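Long-range contacts in polymerase X (Deinococcus radiodurans, PDB 2W9M), which probably extends DNA chains by adding deoxyribonucleotides, as a family X DNA polymerase, and also binds zinc ions: residues 97-102 and 119-124; 123-128 and 167-172; 244-249 and 270-275. One frame throughout, in Å; residues are numbered along the deposited sequence.

In the fold
Contacts 1 and 2 share helix 121-130: its first turn is pressed against residues 97-102 in contact 1, while a later part of it faces helix 163-176 in contact 2. Both are largely buried, yet the first is joined by leucine and valine methyls and the second mainly by an arginine-glutamate salt bridge. Contact 3 lies far from both, its centre about 38 Å from that of contact 1 and 29 Å from that of contact 2. It is only partly buried and seats a helix on a beta hairpin through methyl groups, with no charged pair between the segments.

Contact 1: residues 97-102 and 119-124; sequences LDLLGV and DSLERL
Leu99, Val102 and Leu121 meet within a helix-hairpin-helix domain, where residues 97-102, on helix 94-99 and in the type I turn from Leu99 to Val102, lie against the first turn of helix 121-130. Leu121 is the central piece. Its CD1 lies 3.7 Å from Leu99 CD2 and is approached by Val102 CG2 at 3.8 Å, both partners sliding past the leucine in the opposite direction. Asp98 CB lies 3.7 Å from both Leu121 CD1 and CD2, the two side chains crossing at about a right angle. Leu99 has CG anti to its carbonyl carbon (chi1 -62°), and beyond it the CD2 methyl also reaches Leu124 CD1, 3.8 Å away. The turn brings the valine back to this apolar group. Across from it, Ser120 caps helix 121-130, its OG accepting from Arg123 N at 3.3 Å. Phe155, Leu154 and Val151 of helix 141-157 pack beside these leucines and the valine. Asp98 touches Leu121 chiefly with CB, its CG lying almost as near to CD2, while OD1 forms a salt bridge with Arg464. Burial of methyl groups thus joins the two segments, while the acid among them ties this domain to a loop far along the sequence, after strand 453-454.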
ATOM      1  N   LEU A  97       1.322   9.094  -8.202  1.00 39.43           N
ATOM      2  CA  LEU A  97       1.089  10.431  -7.659  1.00 42.47           C
ATOM      3  C   LEU A  97       2.357  10.966  -7.002  1.00 39.24           C
ATOM      4  O   LEU A  97       2.608  12.171  -7.008  1.00 36.77           O
ATOM      5  CB  LEU A  97      -0.054  10.412  -6.642  1.00 32.60           C
ATOM      6  CG  LEU A  97      -1.426  10.016  -7.188  1.00 39.00           C
ATOM      7  CD1 LEU A  97      -2.476  10.065  -6.084  1.00 29.82           C
ATOM      8  CD2 LEU A  97      -1.804  10.917  -8.355  1.00 29.88           C
ATOM      9  N   ASP A  98       3.150  10.057  -6.439  1.00 28.87           N
ATOM     10  CA  ASP A  98       4.419  10.407  -5.815  1.00 31.37           C
ATOM     11  C   ASP A  98       5.473  10.807  -6.840  1.00 36.49           C
ATOM     12  O   ASP A  98       6.110  11.853  -6.707  1.00 32.81           O
ATOM     13  CB  ASP A  98       4.936   9.244  -4.976  1.00 35.17           C
ATOM     14  CG  ASP A  98       4.278   9.173  -3.608  1.00 62.80           C
ATOM     15  OD1 ASP A  98       3.670  10.182  -3.179  1.00 54.15           O
ATOM     16  OD2 ASP A  98       4.377   8.109  -2.958  1.00 75.97           O
ATOM     17  N   LEU A  99       5.656   9.968  -7.857  1.00 42.20           N
ATOM     18  CA  LEU A  99       6.623  10.237  -8.917  1.00 35.13           C
ATOM     19  C   LEU A  99       6.336  11.569  -9.604  1.00 28.27           C
ATOM     20  O   LEU A  99       7.256  12.257 -10.044  1.00 36.83           O
ATOM     21  CB  LEU A  99       6.628   9.106  -9.951  1.00 29.52           C
ATOM     22  CG  LEU A  99       7.037   7.716  -9.464  1.00 33.54           C
ATOM     23  CD1 LEU A  99       7.199   6.769 -10.650  1.00 23.87           C
ATOM     24  CD2 LEU A  99       8.323   7.793  -8.654  1.00 28.84           C
ATOM     25  N   LEU A 100       5.056  11.923  -9.692  1.00 37.76           N
ATOM     26  CA  LEU A 100       4.641  13.184 -10.304  1.00 40.40           C
ATOM     27  C   LEU A 100       5.066  14.385  -9.460  1.00 39.21           C
ATOM     28  O   LEU A 100       4.908  15.533  -9.874  1.00 47.40           O
ATOM     29  CB  LEU A 100       3.127  13.209 -10.524  1.00 33.42           C
ATOM     30  CG  LEU A 100       2.574  12.273 -11.596  1.00 34.87           C
ATOM     31  CD1 LEU A 100       1.064  12.202 -11.502  1.00 39.23           C
ATOM     32  CD2 LEU A 100       2.997  12.735 -12.965  1.00 30.17           C
ATOM     33  N   GLY A 101       5.604  14.114  -8.276  1.00 39.33           N
ATOM     34  CA  GLY A 101       6.074  15.167  -7.393  1.00 30.61           C
ATOM     35  C   GLY A 101       7.588  15.257  -7.332  1.00 36.94           C
ATOM     36  O   GLY A 101       8.140  16.121  -6.648  1.00 38.32           O
ATOM     37  N   VAL A 102       8.263  14.358  -8.045  1.00 36.19           N
ATOM     38  CA  VAL A 102       9.720  14.368  -8.118  1.00 33.63           C
ATOM     39  C   VAL A 102      10.206  15.403  -9.130  1.00 49.60           C
ATOM     40  O   VAL A 102      10.079  15.209 -10.343  1.00 57.25           O
ATOM     41  CB  VAL A 102      10.275  12.989  -8.520  1.00 35.15           C
ATOM     42  CG1 VAL A 102      11.793  13.024  -8.594  1.00 31.93           C
ATOM     43  CG2 VAL A 102       9.809  11.926  -7.546  1.00 42.77           C
ATOM     44  N   ASP A 119       7.683   1.928  -9.460  1.00 29.50           N
ATOM     45  CA  ASP A 119       6.331   2.400  -9.189  1.00 28.88           C
ATOM     46  C   ASP A 119       6.181   3.203  -7.899  1.00 39.26           C
ATOM     47  O   ASP A 119       5.064   3.566  -7.529  1.00 41.00           O
ATOM     48  CB  ASP A 119       5.372   1.208  -9.137  1.00 32.38           C
ATOM     49  CG  ASP A 119       5.602   0.327  -7.916  1.00 48.55           C
ATOM     50  OD1 ASP A 119       6.750   0.289  -7.416  1.00 49.65           O
ATOM     51  OD2 ASP A 119       4.638  -0.327  -7.454  1.00 44.96           O
ATOM     52  N   SER A 120       7.282   3.473  -7.203  1.00 31.56           N
ATOM     53  CA  SER A 120       7.202   4.253  -5.969  1.00 29.23           C
ATOM     54  C   SER A 120       8.490   4.993  -5.651  1.00 27.80           C
ATOM     55  O   SER A 120       9.548   4.680  -6.188  1.00 39.51           O
ATOM     56  CB  SER A 120       6.798   3.367  -4.787  1.00 26.38           C
ATOM     57  OG  SER A 120       7.807   2.418  -4.482  1.00 35.20           O
ATOM     58  N   LEU A 121       8.387   5.986  -4.775  1.00 29.87           N
ATOM     59  CA  LEU A 121       9.548   6.741  -4.329  1.00 26.81           C
ATOM     60  C   LEU A 121      10.641   5.824  -3.795  1.00 32.64           C
ATOM     61  O   LEU A 121      11.817   5.969  -4.136  1.00 28.20           O
ATOM     62  CB  LEU A 121       9.139   7.743  -3.250  1.00 23.44           C
ATOM     63  CG  LEU A 121       8.984   9.178  -3.750  1.00 33.36           C
ATOM     64  CD1 LEU A 121       8.644   9.203  -5.233  1.00 28.07           C
ATOM     65  CD2 LEU A 121       7.956   9.926  -2.922  1.00 24.19           C
ATOM     66  N   GLU A 122      10.243   4.879  -2.955  1.00 22.09           N
ATOM     67  CA  GLU A 122      11.191   3.948  -2.362  1.00 31.71           C
ATOM     68  C   GLU A 122      11.874   3.073  -3.412  1.00 29.16           C
ATOM     69  O   GLU A 122      13.085   2.861  -3.365  1.00 38.68           O
ATOM     70  CB  GLU A 122      10.495   3.079  -1.313  1.00 28.09           C
ATOM     71  CG  GLU A 122      11.281   1.849  -0.909  1.00 33.84           C
ATOM     72  CD  GLU A 122      12.682   2.180  -0.429  1.00 47.94           C
ATOM     73  OE1 GLU A 122      13.549   1.287  -0.503  1.00 46.16           O
ATOM     74  OE2 GLU A 122      12.918   3.326   0.011  1.00 40.21           O
ATOM     75  N   ARG A 123      11.087   2.561  -4.353  1.00 28.35           N
ATOM     76  CA  ARG A 123      11.608   1.720  -5.429  1.00 34.58           C
ATOM     77  C   ARG A 123      12.483   2.521  -6.405  1.00 34.68           C
ATOM     78  O   ARG A 123      13.417   1.980  -7.001  1.00 31.25           O
ATOM     79  CB  ARG A 123      10.449   1.036  -6.164  1.00 34.21           C
ATOM     80  CG  ARG A 123      10.851   0.239  -7.390  1.00 43.27           C
ATOM     81  CD  ARG A 123      11.476  -1.093  -7.019  1.00 47.95           C
ATOM     82  NE  ARG A 123      11.823  -1.867  -8.208  1.00 61.39           N
ATOM     83  CZ  ARG A 123      13.009  -1.828  -8.813  1.00 62.48           C
ATOM     84  NH1 ARG A 123      13.978  -1.056  -8.337  1.00 39.93           N
ATOM     85  NH2 ARG A 123      13.223  -2.566  -9.893  1.00 56.57           N
ATOM     86  N   LEU A 124      12.175   3.807  -6.561  1.00 26.86           N
ATOM     87  CA  LEU A 124      12.995   4.707  -7.362  1.00 25.28           C
ATOM     88  C   LEU A 124      14.332   4.904  -6.666  1.00 31.34           C
ATOM     89  O   LEU A 124      15.385   4.910  -7.306  1.00 34.50           O
ATOM     90  CB  LEU A 124      12.306   6.064  -7.523  1.00 24.65           C
ATOM     91  CG  LEU A 124      12.468   6.847  -8.831  1.00 26.82           C
ATOM     92  CD1 LEU A 124      12.078   8.305  -8.617  1.00 21.86           C
ATOM     93  CD2 LEU A 124      13.872   6.754  -9.394  1.00 22.68           C
TER

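Contact 2: residues 123-128 and 167-172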
ATOM      1  N   ARG A 123      11.087   2.561  -4.353  1.00 28.35           N
ATOM      2  CA  ARG A 123      11.608   1.720  -5.429  1.00 34.58           C
ATOM      3  C   ARG A 123      12.483   2.521  -6.405  1.00 34.68           C
ATOM      4  O   ARG A 123      13.417   1.980  -7.001  1.00 31.25           O
ATOM      5  CB  ARG A 123      10.449   1.036  -6.164  1.00 34.21           C
ATOM      6  CG  ARG A 123      10.851   0.239  -7.390  1.00 43.27           C
ATOM      7  CD  ARG A 123      11.476  -1.093  -7.019  1.00 47.95           C
ATOM      8  NE  ARG A 123      11.823  -1.867  -8.208  1.00 61.39           N
ATOM      9  CZ  ARG A 123      13.009  -1.828  -8.813  1.00 62.48           C
ATOM     10  NH1 ARG A 123      13.978  -1.056  -8.337  1.00 39.93           N
ATOM     11  NH2 ARG A 123      13.223  -2.566  -9.893  1.00 56.57           N
ATOM     12  N   LEU A 124      12.175   3.807  -6.561  1.00 26.86           N
ATOM     13  CA  LEU A 124      12.995   4.707  -7.362  1.00 25.28           C
ATOM     14  C   LEU A 124      14.332   4.904  -6.666  1.00 31.34           C
ATOM     15  O   LEU A 124      15.385   4.910  -7.306  1.00 34.50           O
ATOM     16  CB  LEU A 124      12.306   6.064  -7.523  1.00 24.65           C
ATOM     17  CG  LEU A 124      12.468   6.847  -8.831  1.00 26.82           C
ATOM     18  CD1 LEU A 124      12.078   8.305  -8.617  1.00 21.86           C
ATOM     19  CD2 LEU A 124      13.872   6.754  -9.394  1.00 22.68           C
ATOM     20  N   ARG A 125      14.288   5.066  -5.347  1.00 33.14           N
ATOM     21  CA  ARG A 125      15.500   5.289  -4.566  1.00 27.54           C
ATOM     22  C   ARG A 125      16.435   4.087  -4.638  1.00 32.60           C
ATOM     23  O   ARG A 125      17.654   4.238  -4.687  1.00 47.94           O
ATOM     24  CB  ARG A 125      15.166   5.594  -3.112  1.00 35.40           C
ATOM     25  CG  ARG A 125      16.391   5.650  -2.231  1.00 28.25           C
ATOM     26  CD  ARG A 125      16.047   5.392  -0.785  1.00 36.28           C
ATOM     27  NE  ARG A 125      17.028   4.494  -0.193  1.00 44.70           N
ATOM     28  CZ  ARG A 125      16.825   3.194  -0.015  1.00 51.66           C
ATOM     29  NH1 ARG A 125      15.669   2.653  -0.363  1.00 51.92           N
ATOM     30  NH2 ARG A 125      17.769   2.439   0.522  1.00 54.96           N
ATOM     31  N   GLU A 126      15.857   2.894  -4.647  1.00 26.95           N
ATOM     32  CA  GLU A 126      16.649   1.679  -4.783  1.00 32.59           C
ATOM     33  C   GLU A 126      17.241   1.567  -6.185  1.00 37.93           C
ATOM     34  O   GLU A 126      18.388   1.146  -6.354  1.00 37.10           O
ATOM     35  CB  GLU A 126      15.798   0.449  -4.471  1.00 30.45           C
ATOM     36  CG  GLU A 126      15.350   0.375  -3.022  1.00 48.93           C
ATOM     37  CD  GLU A 126      14.211  -0.602  -2.810  1.00 63.98           C
ATOM     38  OE1 GLU A 126      13.523  -0.944  -3.798  1.00 64.90           O
ATOM     39  OE2 GLU A 126      13.999  -1.027  -1.654  1.00 50.86           O
ATOM     40  N   ALA A 127      16.456   1.944  -7.190  1.00 33.55           N
ATOM     41  CA  ALA A 127      16.918   1.889  -8.573  1.00 34.76           C
ATOM     42  C   ALA A 127      18.118   2.801  -8.771  1.00 32.80           C
ATOM     43  O   ALA A 127      19.047   2.463  -9.500  1.00 36.20           O
ATOM     44  CB  ALA A 127      15.803   2.266  -9.526  1.00 30.41           C
ATOM     45  N   ALA A 128      18.093   3.955  -8.113  1.00 32.67           N
ATOM     46  CA  ALA A 128      19.213   4.885  -8.167  1.00 35.84           C
ATOM     47  C   ALA A 128      20.430   4.257  -7.492  1.00 37.05           C
ATOM     48  O   ALA A 128      21.545   4.310  -8.011  1.00 50.45           O
ATOM     49  CB  ALA A 128      18.845   6.207  -7.493  1.00 26.20           C
ATOM     50  N   LEU A 167      11.270   0.283   6.387  1.00 21.32           N
ATOM     51  CA  LEU A 167      11.655  -1.125   6.429  1.00 30.82           C
ATOM     52  C   LEU A 167      12.804  -1.414   5.465  1.00 36.08           C
ATOM     53  O   LEU A 167      13.737  -2.141   5.803  1.00 34.34           O
ATOM     54  CB  LEU A 167      10.450  -2.015   6.109  1.00 32.93           C
ATOM     55  CG  LEU A 167      10.503  -3.496   6.487  1.00 36.68           C
ATOM     56  CD1 LEU A 167      11.129  -3.677   7.854  1.00 35.34           C
ATOM     57  CD2 LEU A 167       9.103  -4.097   6.459  1.00 37.93           C
ATOM     58  N   ALA A 168      12.732  -0.839   4.267  1.00 32.39           N
ATOM     59  CA  ALA A 168      13.798  -0.987   3.278  1.00 27.43           C
ATOM     60  C   ALA A 168      15.127  -0.451   3.804  1.00 27.45           C
ATOM     61  O   ALA A 168      16.157  -1.108   3.683  1.00 30.29           O
ATOM     62  CB  ALA A 168      13.421  -0.282   1.981  1.00 30.27           C
ATOM     63  N   VAL A 169      15.099   0.743   4.388  1.00 26.47           N
ATOM     64  CA  VAL A 169      16.313   1.351   4.922  1.00 32.42           C
ATOM     65  C   VAL A 169      16.883   0.547   6.092  1.00 31.34           C
ATOM     66  O   VAL A 169      18.091   0.324   6.165  1.00 32.75           O
ATOM     67  CB  VAL A 169      16.089   2.820   5.332  1.00 32.85           C
ATOM     68  CG1 VAL A 169      17.297   3.348   6.092  1.00 25.78           C
ATOM     69  CG2 VAL A 169      15.806   3.672   4.096  1.00 28.00           C
ATOM     70  N   ALA A 170      16.020   0.101   6.997  1.00 26.63           N
ATOM     71  CA  ALA A 170      16.476  -0.722   8.115  1.00 27.74           C
ATOM     72  C   ALA A 170      17.088  -2.032   7.621  1.00 25.65           C
ATOM     73  O   ALA A 170      18.119  -2.477   8.129  1.00 27.92           O
ATOM     74  CB  ALA A 170      15.346  -0.992   9.092  1.00 21.70           C
ATOM     75  N   GLU A 171      16.456  -2.648   6.627  1.00 25.98           N
ATOM     76  CA  GLU A 171      16.992  -3.876   6.033  1.00 27.22           C
ATOM     77  C   GLU A 171      18.355  -3.650   5.372  1.00 34.30           C
ATOM     78  O   GLU A 171      19.252  -4.483   5.488  1.00 31.09           O
ATOM     79  CB  GLU A 171      15.993  -4.483   5.040  1.00 43.66           C
ATOM     80  CG  GLU A 171      16.608  -4.953   3.718  1.00 72.85           C
ATOM     81  CD  GLU A 171      16.165  -4.116   2.513  1.00 85.36           C
ATOM     82  OE1 GLU A 171      14.962  -4.157   2.163  1.00 71.96           O
ATOM     83  OE2 GLU A 171      17.022  -3.432   1.904  1.00 64.30           O
ATOM     84  N   GLU A 172      18.510  -2.513   4.701  1.00 34.54           N
ATOM     85  CA  GLU A 172      19.762  -2.174   4.032  1.00 28.68           C
ATOM     86  C   GLU A 172      20.900  -1.922   5.021  1.00 32.76           C
ATOM     87  O   GLU A 172      22.015  -2.406   4.823  1.00 34.18           O
ATOM     88  CB  GLU A 172      19.574  -0.956   3.122  1.00 29.15           C
ATOM     89  CG  GLU A 172      20.743  -0.686   2.187  1.00 46.12           C
ATOM     90  CD  GLU A 172      20.536   0.554   1.333  1.00 54.74           C
ATOM     91  OE1 GLU A 172      21.151   0.645   0.246  1.00 59.70           O
ATOM     92  OE2 GLU A 172      19.755   1.436   1.748  1.00 49.42           O
TER
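Arg125 and Glu172 supply the ionic part of this contact, reaching toward each other tip to tip from two helices whose axes, over these short segments, come within 11.7 Å. Arg125 NH2 and Glu172 OE2 form a salt bridge; their separation of 2.5 Å is shorter than usual and its exact value is doubtful. The carboxylate comes in at the edge of the guanidinium, near its plane, but its own plane is turned by 76°. Both side chains leave with CG anti to the backbone N (chi1 172° in Arg125), and Glu172 runs on extended while the arginine bends at chi3. NH1 pairs with Glu122 and NE with Glu229, so each of the three nitrogens has a glutamate partner, which would be expected to balance the charge. Van der Waals packing is sparser. Val169 CG2 lies over the centre of one guanidinium face, 4.3 Å from Arg125 NH2. Beside the salt bridge, Ala168 CB meets Glu126 OE2 at 3.8 Å. Tyr228 of strand 224-228 adds packing against Arg125, Val169 and Glu172. What results is a widely spaced helix pair, its N-to-C directions 33° apart, which joins helix 121-130 of the helix-hairpin-helix domain to helix 163-176 beside the mixed sheet, consistent with the polymerase palm.

Contact 3: residues 244-249 and 270-275; sequences GALDLL and LTAGGL
Ala245, Leu246 and Leu249 make an apolar helix-on-hairpin contact, in which helix 243-249 lies against the turn between strands 269-271 and 274-277 of a small antiparallel sheet in the thumb region of the polymerase. Ala245 sits at its middle: its CB is 3.5 Å from Leu270 CD2 and 3.6 Å from Thr271 O. The same methyl approaches Gly274 CA at 4.1 Å. In Leu249, chi1 of -72° sets CG beside the backbone N, and chi2 of 165° then carries CD1 over the plane of the peptide joining Thr271 and Ala272. Packing there is tight, since this methyl is 3.2 Å from Ala272 N. On the side of strand 231-238, Leu246 CD1 meets Ala272 CB at 3.9 Å. The hairpin keeps its shape through its own bonds, Thr271 N to Gly274 O at 3.0 Å and Gly274 N to Thr271 O at 2.7 Å, around a type I turn. Gly274 has backbone angles at which a side chain would collide with the preceding carbonyl. Around this pair, helix 253-264 packs on Leu270 through Val259 and Ala263 while its Gln260 bonds to Leu270 O, and strand 231-238 receives Leu246 on Ala236 and Ala238.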
ATOM      1  N   GLY A 244      18.385  -8.764  25.171  1.00 42.52           N
ATOM      2  CA  GLY A 244      16.989  -9.111  25.379  1.00 36.03           C
ATOM      3  C   GLY A 244      16.157  -7.970  25.935  1.00 34.00           C
ATOM      4  O   GLY A 244      15.012  -7.786  25.533  1.00 37.60           O
ATOM      5  N   ALA A 245      16.736  -7.206  26.862  1.00 36.20           N
ATOM      6  CA  ALA A 245      16.038  -6.088  27.497  1.00 35.57           C
ATOM      7  C   ALA A 245      15.962  -4.894  26.557  1.00 38.32           C
ATOM      8  O   ALA A 245      14.947  -4.200  26.497  1.00 33.72           O
ATOM      9  CB  ALA A 245      16.729  -5.688  28.793  1.00 28.14           C
ATOM     10  N   LEU A 246      17.053  -4.654  25.836  1.00 38.58           N
ATOM     11  CA  LEU A 246      17.097  -3.608  24.826  1.00 32.38           C
ATOM     12  C   LEU A 246      16.001  -3.840  23.786  1.00 36.21           C
ATOM     13  O   LEU A 246      15.338  -2.902  23.351  1.00 30.36           O
ATOM     14  CB  LEU A 246      18.467  -3.589  24.147  1.00 30.64           C
ATOM     15  CG  LEU A 246      18.692  -2.517  23.079  1.00 37.43           C
ATOM     16  CD1 LEU A 246      18.857  -1.154  23.732  1.00 35.15           C
ATOM     17  CD2 LEU A 246      19.905  -2.852  22.227  1.00 32.22           C
ATOM     18  N   ASP A 247      15.810  -5.098  23.399  1.00 28.58           N
ATOM     19  CA  ASP A 247      14.819  -5.444  22.389  1.00 28.30           C
ATOM     20  C   ASP A 247      13.398  -5.170  22.864  1.00 34.73           C
ATOM     21  O   ASP A 247      12.555  -4.724  22.089  1.00 43.81           O
ATOM     22  CB  ASP A 247      14.974  -6.900  21.955  1.00 29.52           C
ATOM     23  CG  ASP A 247      16.234  -7.129  21.132  1.00 56.55           C
ATOM     24  OD1 ASP A 247      16.965  -6.145  20.882  1.00 50.37           O
ATOM     25  OD2 ASP A 247      16.494  -8.286  20.731  1.00 73.94           O
ATOM     26  N   LEU A 248      13.134  -5.428  24.140  1.00 40.01           N
ATOM     27  CA  LEU A 248      11.820  -5.143  24.705  1.00 35.77           C
ATOM     28  C   LEU A 248      11.570  -3.640  24.759  1.00 31.71           C
ATOM     29  O   LEU A 248      10.520  -3.162  24.332  1.00 35.41           O
ATOM     30  CB  LEU A 248      11.682  -5.744  26.104  1.00 37.15           C
ATOM     31  CG  LEU A 248      11.383  -7.241  26.192  1.00 37.76           C
ATOM     32  CD1 LEU A 248      11.182  -7.642  27.639  1.00 41.07           C
ATOM     33  CD2 LEU A 248      10.151  -7.589  25.380  1.00 39.39           C
ATOM     34  N   LEU A 249      12.541  -2.897  25.282  1.00 31.79           N
ATOM     35  CA  LEU A 249      12.391  -1.452  25.446  1.00 36.80           C
ATOM     36  C   LEU A 249      12.263  -0.705  24.121  1.00 30.27           C
ATOM     37  O   LEU A 249      11.572   0.307  24.047  1.00 39.56           O
ATOM     38  CB  LEU A 249      13.536  -0.874  26.285  1.00 27.59           C
ATOM     39  CG  LEU A 249      13.480  -1.230  27.773  1.00 34.80           C
ATOM     40  CD1 LEU A 249      14.803  -0.949  28.439  1.00 28.35           C
ATOM     41  CD2 LEU A 249      12.356  -0.477  28.473  1.00 36.34           C
ATOM     42  N   LEU A 270      13.965  -2.461  34.974  1.00 56.74           N
ATOM     43  CA  LEU A 270      14.255  -2.791  33.579  1.00 45.46           C
ATOM     44  C   LEU A 270      14.847  -1.587  32.857  1.00 40.94           C
ATOM     45  O   LEU A 270      14.250  -0.513  32.827  1.00 51.03           O
ATOM     46  CB  LEU A 270      12.994  -3.270  32.853  1.00 44.78           C
ATOM     47  CG  LEU A 270      13.157  -4.465  31.904  1.00 42.56           C
ATOM     48  CD1 LEU A 270      12.073  -4.470  30.832  1.00 36.28           C
ATOM     49  CD2 LEU A 270      14.527  -4.472  31.263  1.00 33.98           C
ATOM     50  N   THR A 271      16.026  -1.777  32.279  1.00 46.45           N
ATOM     51  CA  THR A 271      16.738  -0.704  31.595  1.00 41.34           C
ATOM     52  C   THR A 271      17.444  -1.267  30.364  1.00 44.89           C
ATOM     53  O   THR A 271      17.644  -2.476  30.258  1.00 48.28           O
ATOM     54  CB  THR A 271      17.762  -0.040  32.544  1.00 53.84           C
ATOM     55  OG1 THR A 271      17.068   0.774  33.497  1.00 60.76           O
ATOM     56  CG2 THR A 271      18.753   0.825  31.780  1.00 51.67           C
ATOM     57  N   ALA A 272      17.801  -0.394  29.425  1.00 59.56           N
ATOM     58  CA  ALA A 272      18.558  -0.804  28.247  1.00 48.45           C
ATOM     59  C   ALA A 272      19.864  -1.463  28.667  1.00 49.83           C
ATOM     60  O   ALA A 272      20.461  -2.225  27.910  1.00 50.46           O
ATOM     61  CB  ALA A 272      18.830   0.391  27.352  1.00 58.84           C
ATOM     62  N   GLY A 273      20.298  -1.160  29.886  1.00 52.05           N
ATOM     63  CA  GLY A 273      21.503  -1.743  30.445  1.00 42.47           C
ATOM     64  C   GLY A 273      21.280  -3.144  30.979  1.00 41.65           C
ATOM     65  O   GLY A 273      22.234  -3.853  31.299  1.00 58.86           O
ATOM     66  N   GLY A 274      20.018  -3.541  31.086  1.00 37.27           N
ATOM     67  CA  GLY A 274      19.687  -4.890  31.500  1.00 43.08           C
ATOM     68  C   GLY A 274      18.602  -4.969  32.556  1.00 42.44           C
ATOM     69  O   GLY A 274      18.012  -3.959  32.942  1.00 35.74           O
ATOM     70  N   LEU A 275      18.339  -6.188  33.017  1.00 38.37           N
ATOM     71  CA  LEU A 275      17.356  -6.427  34.064  1.00 43.77           C
ATOM     72  C   LEU A 275      18.071  -6.598  35.402  1.00 53.86           C
ATOM     73  O   LEU A 275      19.019  -7.377  35.509  1.00 53.94           O
ATOM     74  CB  LEU A 275      16.533  -7.673  33.734  1.00 36.39           C
ATOM     75  CG  LEU A 275      15.353  -8.002  34.646  1.00 35.98           C
ATOM     76  CD1 LEU A 275      14.322  -6.887  34.609  1.00 44.82           C
ATOM     77  CD2 LEU A 275      14.728  -9.319  34.234  1.00 35.09           C
TER